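Side-chain contacts in cytochrome c, class II (PDB 4ULV), which binds a covalently attached heme c and, as a cytochrome c', probably takes part in electron transfer and binds diatomic gases: residues G58-A61 / G62-K65; S117-G120 / C121-Y125; P35-A38 / A39-S42. All coordinates share one frame; numbering follows the deposited sequence.

Contact 1: G58-A61 / G62-K65. With SO4 (sulfate ion), chain G.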
loop_
_atom_site.group_PDB
_atom_site.type_symbol
_atom_site.label_atom_id
_atom_site.label_comp_id
_atom_site.label_asym_id
_atom_site.label_seq_id
_atom_site.Cartn_x
_atom_site.Cartn_y
_atom_site.Cartn_z
ATOM N N GLY A 58 -9.703 -7.968 0.588
ATOM C CA GLY A 58 -10.864 -7.417 1.276
ATOM C C GLY A 58 -12.228 -7.816 0.739
ATOM O O GLY A 58 -13.233 -7.498 1.394
ATOM N N PHE A 59 -12.322 -8.431 -0.437
ATOM C CA PHE A 59 -13.626 -8.734 -1.040
ATOM C C PHE A 59 -14.262 -10.032 -0.553
ATOM O O PHE A 59 -14.525 -10.981 -1.325
ATOM C CB PHE A 59 -13.534 -8.658 -2.546
ATOM C CG PHE A 59 -13.399 -7.245 -3.054
ATOM C CD1 PHE A 59 -14.520 -6.443 -3.264
ATOM C CD2 PHE A 59 -12.116 -6.674 -3.252
ATOM C CE1 PHE A 59 -14.350 -5.149 -3.674
ATOM C CE2 PHE A 59 -11.996 -5.365 -3.670
ATOM C CZ PHE A 59 -13.134 -4.601 -3.887
ATOM N N ILE A 60 -14.497 -10.051 0.762
ATOM C CA ILE A 60 -15.034 -11.218 1.438
ATOM C C ILE A 60 -16.533 -11.342 1.198
ATOM O O ILE A 60 -17.263 -10.307 1.020
ATOM C CB ILE A 60 -14.638 -11.224 2.944
ATOM C CG1 ILE A 60 -15.375 -10.083 3.689
ATOM C CG2 ILE A 60 -13.123 -11.070 3.059
ATOM C CD1 ILE A 60 -15.125 -10.180 5.188
ATOM N N ALA A 61 -17.025 -12.576 1.236
ATOM C CA ALA A 61 -18.457 -12.804 1.108
ATOM C C ALA A 61 -19.275 -11.983 2.107
ATOM O O ALA A 61 -18.907 -11.866 3.281
ATOM C CB ALA A 61 -18.795 -14.286 1.248
ATOM N N GLY A 62 -20.394 -11.422 1.623
ATOM C CA GLY A 62 -21.308 -10.631 2.469
ATOM C C GLY A 62 -20.944 -9.164 2.608
ATOM O O GLY A 62 -21.740 -8.377 3.162
ATOM N N SER A 63 -19.774 -8.756 2.073
ATOM C CA SER A 63 -19.322 -7.386 2.261
ATOM C C SER A 63 -19.785 -6.474 1.150
ATOM O O SER A 63 -19.224 -5.409 0.978
ATOM C CB SER A 63 -17.833 -7.328 2.510
ATOM O OG SER A 63 -17.061 -7.794 1.330
ATOM N N ASP A 64 -20.862 -6.860 0.450
ATOM C CA ASP A 64 -21.676 -5.891 -0.264
ATOM C C ASP A 64 -22.535 -5.041 0.701
ATOM O O ASP A 64 -23.007 -3.978 0.335
ATOM C CB ASP A 64 -22.555 -6.627 -1.283
ATOM C CG ASP A 64 -23.601 -7.519 -0.639
ATOM O OD1 ASP A 64 -23.187 -8.482 0.034
ATOM O OD2 ASP A 64 -24.836 -7.203 -0.774
ATOM N N LYS A 65 -22.733 -5.550 1.920
ATOM C CA LYS A 65 -23.415 -4.860 2.995
ATOM C C LYS A 65 -22.394 -4.044 3.753
ATOM O O LYS A 65 -21.245 -4.503 3.941
ATOM C CB LYS A 65 -24.139 -5.862 3.899
ATOM C CG LYS A 65 -25.207 -6.668 3.110
ATOM C CD LYS A 65 -25.815 -7.831 3.898
HETATM S S SO4 G . -14.659 -15.392 2.642
HETATM O O1 SO4 G . -15.465 -15.046 3.804
HETATM O O2 SO4 G . -14.474 -16.856 2.549
HETATM O O3 SO4 G . -13.347 -14.761 2.798
HETATM O O4 SO4 G . -15.366 -14.866 1.480
#

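Contact 2: S117-G120 / C121-Y125. With HEC (heme c), chain C.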
loop_
_atom_site.group_PDB
_atom_site.type_symbol
_atom_site.label_atom_id
_atom_site.label_comp_id
_atom_site.label_asym_id
_atom_site.label_seq_id
_atom_site.Cartn_x
_atom_site.Cartn_y
_atom_site.Cartn_z
ATOM N N SER A 117 -8.254 -0.721 -17.246
ATOM C CA SER A 117 -8.663 -1.754 -16.324
ATOM C C SER A 117 -9.374 -1.194 -15.111
ATOM O O SER A 117 -10.304 -1.836 -14.649
ATOM C CB SER A 117 -7.508 -2.621 -15.867
ATOM O OG SER A 117 -6.567 -1.840 -15.180
ATOM N N CYS A 118 -8.951 -0.032 -14.635
ATOM C CA CYS A 118 -9.710 0.629 -13.558
ATOM C C CYS A 118 -11.143 0.843 -13.977
ATOM O O CYS A 118 -12.085 0.421 -13.286
ATOM C CB CYS A 118 -9.137 1.995 -13.158
ATOM S SG CYS A 118 -7.369 2.280 -13.120
ATOM N N LYS A 119 -11.291 1.481 -15.135
ATOM C CA LYS A 119 -12.612 1.789 -15.615
ATOM C C LYS A 119 -13.434 0.559 -15.898
ATOM O O LYS A 119 -14.635 0.496 -15.580
ATOM C CB LYS A 119 -12.517 2.633 -16.898
ATOM C CG LYS A 119 -13.889 3.041 -17.454
ATOM C CD LYS A 119 -13.745 3.849 -18.751
ATOM C CE LYS A 119 -15.063 4.303 -19.425
ATOM N NZ LYS A 119 -16.302 3.736 -18.891
ATOM N N GLY A 120 -12.832 -0.434 -16.535
ATOM C CA GLY A 120 -13.522 -1.657 -16.890
ATOM C C GLY A 120 -14.092 -2.377 -15.684
ATOM O O GLY A 120 -15.131 -3.014 -15.776
ATOM N N CYS A 121 -13.321 -2.401 -14.580
ATOM C CA CYS A 121 -13.836 -2.940 -13.389
ATOM C C CYS A 121 -14.890 -2.128 -12.720
ATOM O O CYS A 121 -15.959 -2.662 -12.329
ATOM C CB CYS A 121 -12.690 -3.293 -12.435
ATOM S SG CYS A 121 -13.327 -4.249 -11.018
ATOM N N HIS A 122 -14.643 -0.832 -12.597
ATOM C CA HIS A 122 -15.649 0.032 -11.975
ATOM C C HIS A 122 -16.991 -0.004 -12.719
ATOM O O HIS A 122 -18.059 -0.010 -12.077
ATOM C CB HIS A 122 -15.149 1.438 -11.892
ATOM C CG HIS A 122 -13.947 1.629 -11.023
ATOM N ND1 HIS A 122 -13.275 2.822 -10.955
ATOM C CD2 HIS A 122 -13.347 0.805 -10.117
ATOM C CE1 HIS A 122 -12.314 2.728 -10.037
ATOM N NE2 HIS A 122 -12.354 1.517 -9.517
ATOM N N ASP A 123 -16.916 -0.083 -14.042
ATOM C CA ASP A 123 -18.167 -0.051 -14.832
ATOM C C ASP A 123 -19.066 -1.195 -14.456
ATOM O O ASP A 123 -20.294 -1.040 -14.401
ATOM C CB ASP A 123 -17.809 -0.135 -16.323
ATOM C CG ASP A 123 -17.392 1.188 -16.892
ATOM O OD1 ASP A 123 -17.526 2.224 -16.231
ATOM O OD2 ASP A 123 -16.872 1.141 -18.041
ATOM N N VAL A 124 -18.479 -2.356 -14.139
ATOM C CA VAL A 124 -19.250 -3.576 -13.859
ATOM C C VAL A 124 -19.547 -3.754 -12.358
ATOM O O VAL A 124 -20.629 -4.254 -12.021
ATOM C CB VAL A 124 -18.579 -4.827 -14.488
ATOM C CG1 VAL A 124 -19.379 -6.061 -14.243
ATOM C CG2 VAL A 124 -18.364 -4.608 -15.950
ATOM N N TYR A 125 -18.571 -3.411 -11.483
ATOM C CA TYR A 125 -18.574 -3.869 -10.100
ATOM C C TYR A 125 -18.616 -2.795 -9.050
ATOM O O TYR A 125 -18.653 -3.144 -7.848
ATOM C CB TYR A 125 -17.368 -4.774 -9.912
ATOM C CG TYR A 125 -17.461 -6.035 -10.692
ATOM C CD1 TYR A 125 -18.432 -6.966 -10.475
ATOM C CD2 TYR A 125 -16.522 -6.329 -11.695
ATOM C CE1 TYR A 125 -18.517 -8.120 -11.197
ATOM C CE2 TYR A 125 -16.610 -7.480 -12.427
ATOM C CZ TYR A 125 -17.617 -8.377 -12.232
ATOM O OH TYR A 125 -17.761 -9.532 -12.948
HETATM FE FE HEC C . -11.027 0.745 -7.984
HETATM C CHA HEC C . -12.882 1.681 -5.251
HETATM C CHB HEC C . -9.359 3.668 -7.822
HETATM C CHC HEC C . -8.784 -0.440 -10.241
HETATM C CHD HEC C . -12.654 -2.234 -8.047
HETATM N NA HEC C . -11.108 2.388 -6.696
HETATM C C1A HEC C . -11.934 2.625 -5.658
HETATM C C2A HEC C . -11.707 3.885 -5.088
HETATM C C3A HEC C . -10.708 4.448 -5.819
HETATM C C4A HEC C . -10.342 3.488 -6.817
HETATM C CMA HEC C . -10.117 5.805 -5.642
HETATM C CAA HEC C . -12.463 4.481 -3.894
HETATM C CBA HEC C . -11.772 4.071 -2.579
HETATM C CGA HEC C . -12.418 4.705 -1.350
HETATM O O1A HEC C . -13.493 4.258 -0.959
HETATM O O2A HEC C . -11.804 5.618 -0.776
HETATM N NB HEC C . -9.271 1.443 -8.822
HETATM C C1B HEC C . -8.792 2.716 -8.745
HETATM C C2B HEC C . -7.784 3.002 -9.676
HETATM C C3B HEC C . -7.652 1.812 -10.328
HETATM C C4B HEC C . -8.548 0.873 -9.826
HETATM C CMB HEC C . -7.124 4.298 -9.926
HETATM C CAB HEC C . -6.719 1.453 -11.471
HETATM C CBB HEC C . -5.323 2.057 -11.380
HETATM N NC HEC C . -10.696 -1.085 -8.962
HETATM C C1C HEC C . -9.751 -1.371 -9.940
HETATM C C2C HEC C . -9.949 -2.667 -10.452
HETATM C C3C HEC C . -11.060 -3.206 -9.808
HETATM C C4C HEC C . -11.479 -2.163 -8.900
HETATM C CMC HEC C . -9.069 -3.281 -11.546
HETATM C CAC HEC C . -11.751 -4.521 -9.996
HETATM C CBC HEC C . -10.983 -5.706 -10.497
HETATM N ND HEC C . -12.501 -0.155 -6.815
HETATM C C1D HEC C . -13.120 -1.300 -7.064
HETATM C C2D HEC C . -14.264 -1.503 -6.236
HETATM C C3D HEC C . -14.259 -0.437 -5.382
HETATM C C4D HEC C . -13.203 0.413 -5.798
HETATM C CMD HEC C . -15.183 -2.655 -6.221
HETATM C CAD HEC C . -15.186 -0.218 -4.228
HETATM C CBD HEC C . -14.559 -0.574 -2.877
HETATM C CGD HEC C . -15.506 -0.346 -1.684
HETATM O O1D HEC C . -16.188 0.740 -1.699
HETATM O O2D HEC C . -15.569 -1.270 -0.861
#

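Contact 3: P35-A38 / A39-S42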
loop_
_atom_site.group_PDB
_atom_site.type_symbol
_atom_site.label_atom_id
_atom_site.label_comp_id
_atom_site.label_asym_id
_atom_site.label_seq_id
_atom_site.Cartn_x
_atom_site.Cartn_y
_atom_site.Cartn_z
ATOM N N PRO A 35 5.364 19.010 -13.122
ATOM C CA PRO A 35 6.602 18.719 -13.792
ATOM C C PRO A 35 6.833 17.208 -13.862
ATOM O O PRO A 35 6.614 16.462 -12.911
ATOM C CB PRO A 35 7.669 19.477 -12.967
ATOM C CG PRO A 35 6.881 20.571 -12.245
ATOM C CD PRO A 35 5.517 19.947 -11.969
ATOM N N PHE A 36 7.406 16.758 -14.969
ATOM C CA PHE A 36 7.662 15.346 -15.207
ATOM C C PHE A 36 9.022 14.973 -14.610
ATOM O O PHE A 36 10.027 15.612 -14.900
ATOM C CB PHE A 36 7.717 15.018 -16.717
ATOM C CG PHE A 36 7.843 13.541 -16.970
ATOM C CD1 PHE A 36 6.726 12.727 -17.073
ATOM C CD2 PHE A 36 9.113 12.944 -17.140
ATOM C CE1 PHE A 36 6.874 11.347 -17.272
ATOM C CE2 PHE A 36 9.249 11.586 -17.345
ATOM C CZ PHE A 36 8.140 10.782 -17.386
ATOM N N ASP A 37 9.050 13.953 -13.757
ATOM C CA ASP A 37 10.279 13.418 -13.190
ATOM C C ASP A 37 10.252 11.911 -13.392
ATOM O O ASP A 37 9.388 11.247 -12.808
ATOM C CB ASP A 37 10.315 13.788 -11.668
ATOM C CG ASP A 37 11.534 13.314 -10.961
ATOM O OD1 ASP A 37 11.951 12.141 -11.162
ATOM O OD2 ASP A 37 12.028 14.116 -10.097
ATOM N N ALA A 38 11.160 11.411 -14.241
ATOM C CA ALA A 38 11.071 10.010 -14.631
ATOM C C ALA A 38 11.326 9.049 -13.435
ATOM O O ALA A 38 10.804 7.954 -13.414
ATOM C CB ALA A 38 12.083 9.730 -15.745
ATOM N N ALA A 39 12.171 9.490 -12.504
ATOM C CA ALA A 39 12.472 8.637 -11.377
ATOM C C ALA A 39 11.277 8.497 -10.434
ATOM O O ALA A 39 10.916 7.406 -10.026
ATOM C CB ALA A 39 13.672 9.141 -10.595
ATOM N N VAL A 40 10.613 9.645 -10.205
ATOM C CA VAL A 40 9.392 9.639 -9.400
ATOM C C VAL A 40 8.324 8.842 -10.101
ATOM O O VAL A 40 7.613 8.023 -9.506
ATOM C CB VAL A 40 8.932 11.049 -9.062
ATOM C CG1 VAL A 40 7.575 11.031 -8.383
ATOM C CG2 VAL A 40 9.970 11.720 -8.177
ATOM N N PHE A 41 8.165 9.115 -11.432
ATOM C CA PHE A 41 7.140 8.383 -12.180
ATOM C C PHE A 41 7.351 6.859 -12.028
ATOM O O PHE A 41 6.390 6.087 -11.899
ATOM C CB PHE A 41 7.165 8.816 -13.668
ATOM C CG PHE A 41 6.099 8.213 -14.523
ATOM C CD1 PHE A 41 6.266 6.976 -15.107
ATOM C CD2 PHE A 41 4.900 8.915 -14.783
ATOM C CE1 PHE A 41 5.277 6.393 -15.849
ATOM C CE2 PHE A 41 3.914 8.363 -15.586
ATOM C CZ PHE A 41 4.115 7.134 -16.148
ATOM N N SER A 42 8.620 6.439 -12.186
ATOM C CA SER A 42 8.955 5.017 -12.088
ATOM C C SER A 42 8.624 4.437 -10.702
ATOM O O SER A 42 8.063 3.400 -10.602
ATOM C CB SER A 42 10.439 4.811 -12.389
ATOM O OG SER A 42 10.787 3.459 -12.140
#

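Contact 1: G58-A61 / G62-K65
Gly62 follows directly on Ala61 and occupies the third position of a tight reversal, with phi at 86°. A CB built on this backbone would lie 2.6 Å from Ala61 O, a clash that a residue without a side chain avoids. Just before it, Ala61 N gives a nearly straight bond to O4 of a sulfate ion, probably from the crystallisation liquor, at 2.8 Å. Ser63 comes next and carries the contact. Its backbone N donates to Ile60 O at 3.1 Å, the closing bond of a type II beta turn from Ile60 to Ser63. The same carbonyl also accepts from the Ser63 hydroxyl, with OG 2.5 Å from Ile60 O, in the carbonyl plane and on a lone pair, whereas the backbone donor is tilted 29° from that plane. Two donors of one residue therefore grip a single oxygen. A chi1 of 65° places OG between its own backbone N and carbonyl carbon, and Ser63 OG also comes within 3.7 Å of Ile60 CG1. Ser63 OG has a further partner in Arg12, a heme-binding residue whose NH1 is also hydrogen-bonded to Gly58 O; the turn thus sits beside the heme pocket, to which Phe59 belongs. Within 58-61 the chain makes an inverse gamma turn about Phe59, closed by a weak bond from Ile60 N to Gly58 O. Beyond Asp64, Lys65 N donates to Gly62 O at 3.2 Å.

Contact 2: S117-G120 / C121-Y125
Cys118 and Cys121 are both covalently joined to one heme c, and His122, the very next residue, ligates its iron. This is the CXXCH heme-attachment motif, carried here on helix 104-125 of a cytochrome c'. Cys118 SG is 2.0 Å from the heme CAB atom, and Cys121 SG lies 1.9 Å from CAC. The second cysteine reaches its attachment point with SG anti to the backbone N (chi1 -170°). His122 NE2 completes the attachment as an axial ligand, 2.2 Å from the heme FE.

Cys118 O accepts from His122 N at 2.9 Å, in the carbonyl plane, and the same oxygen lies 3.2 Å above one face of the His122 ring, offset toward its rim. One carbonyl thus accepts the main-chain bond and also sits over one face of the ring, whose CG is its nearest ring atom, an arrangement consistent with the backbone limiting how the imidazole turns. At the preceding step of the helix Cys121 N donates to Ser117 O; the hydroxyl of Ser117 turns instead to Thr114 O and Asn91. Thr68, Arg12, Glu69 and Gln13 supply further hydrogen bonds to the heme.

On the exposed side of the helix, Lys119 and Asp123 form an i to i+4 salt bridge across one turn. The lysine chain is extended through chi3 and bends only at chi4 (-10°), which turns the ammonium group back toward the carboxylate. Lys119 NZ meets Asp123 OD2 at 2.8 Å, on the syn lone pair of that oxygen.

Contact 3: P35-A38 / A39-S42
Phe36 lays its ring obliquely against that of Phe41, with CE1 of Phe36 4.0 Å from CD2 of Phe41. The two ring planes are inclined at 33°. Met29 of helix 5-30 and Gln104 also touch Phe36, while Phe41 reaches Met26, Leu30 and Ile107, so the pair bridges toward two other helices. Between these aromatics the chain enters helix 38-51, with Asp37 as its N-cap. A chi1 of -179° extends the carboxylate anti to the backbone N, and OD1 takes two main-chain donors of the first turn. Val40 N reaches Asp37 OD1 at 3.0 Å with an N-H...O angle of 169°, approaching from above the carboxylate plane; the bond from Ala39 N is weak and poorly aligned. The flank of the carboxylate meets Val40, whose CG2 is 3.6 Å from Asp37 CG, the two side chains crossing at about a right angle. Replacing Asp37 by an alanine would probably leave Val40 N without its capping acceptor and open a gap beside Val40 CG2. Helical bonding begins with Phe41 N to Asp37 O at 2.8 Å, followed by Ser42 N to Ala38 O.

From the N terminus, helix 5-30 leads into the loop that ends at contact 3, where the chain enters helix 38-51. After that helix, contact 1 reverses the loop before helix 73-76, and contact 2 follows much later on helix 104-125. The three lie in series, none nested in or crossing another, and each is formed by residues adjoining in sequence. Contacts 1 and 2 have centres about 17 Å apart and do not touch, but both contribute residues to the heme pocket. Contact 3 lies on the opposite side of the chain's centre from either, its centre about 36 Å from that of contact 1, and packs helix 38-51 against helices 5-30 and 104-125.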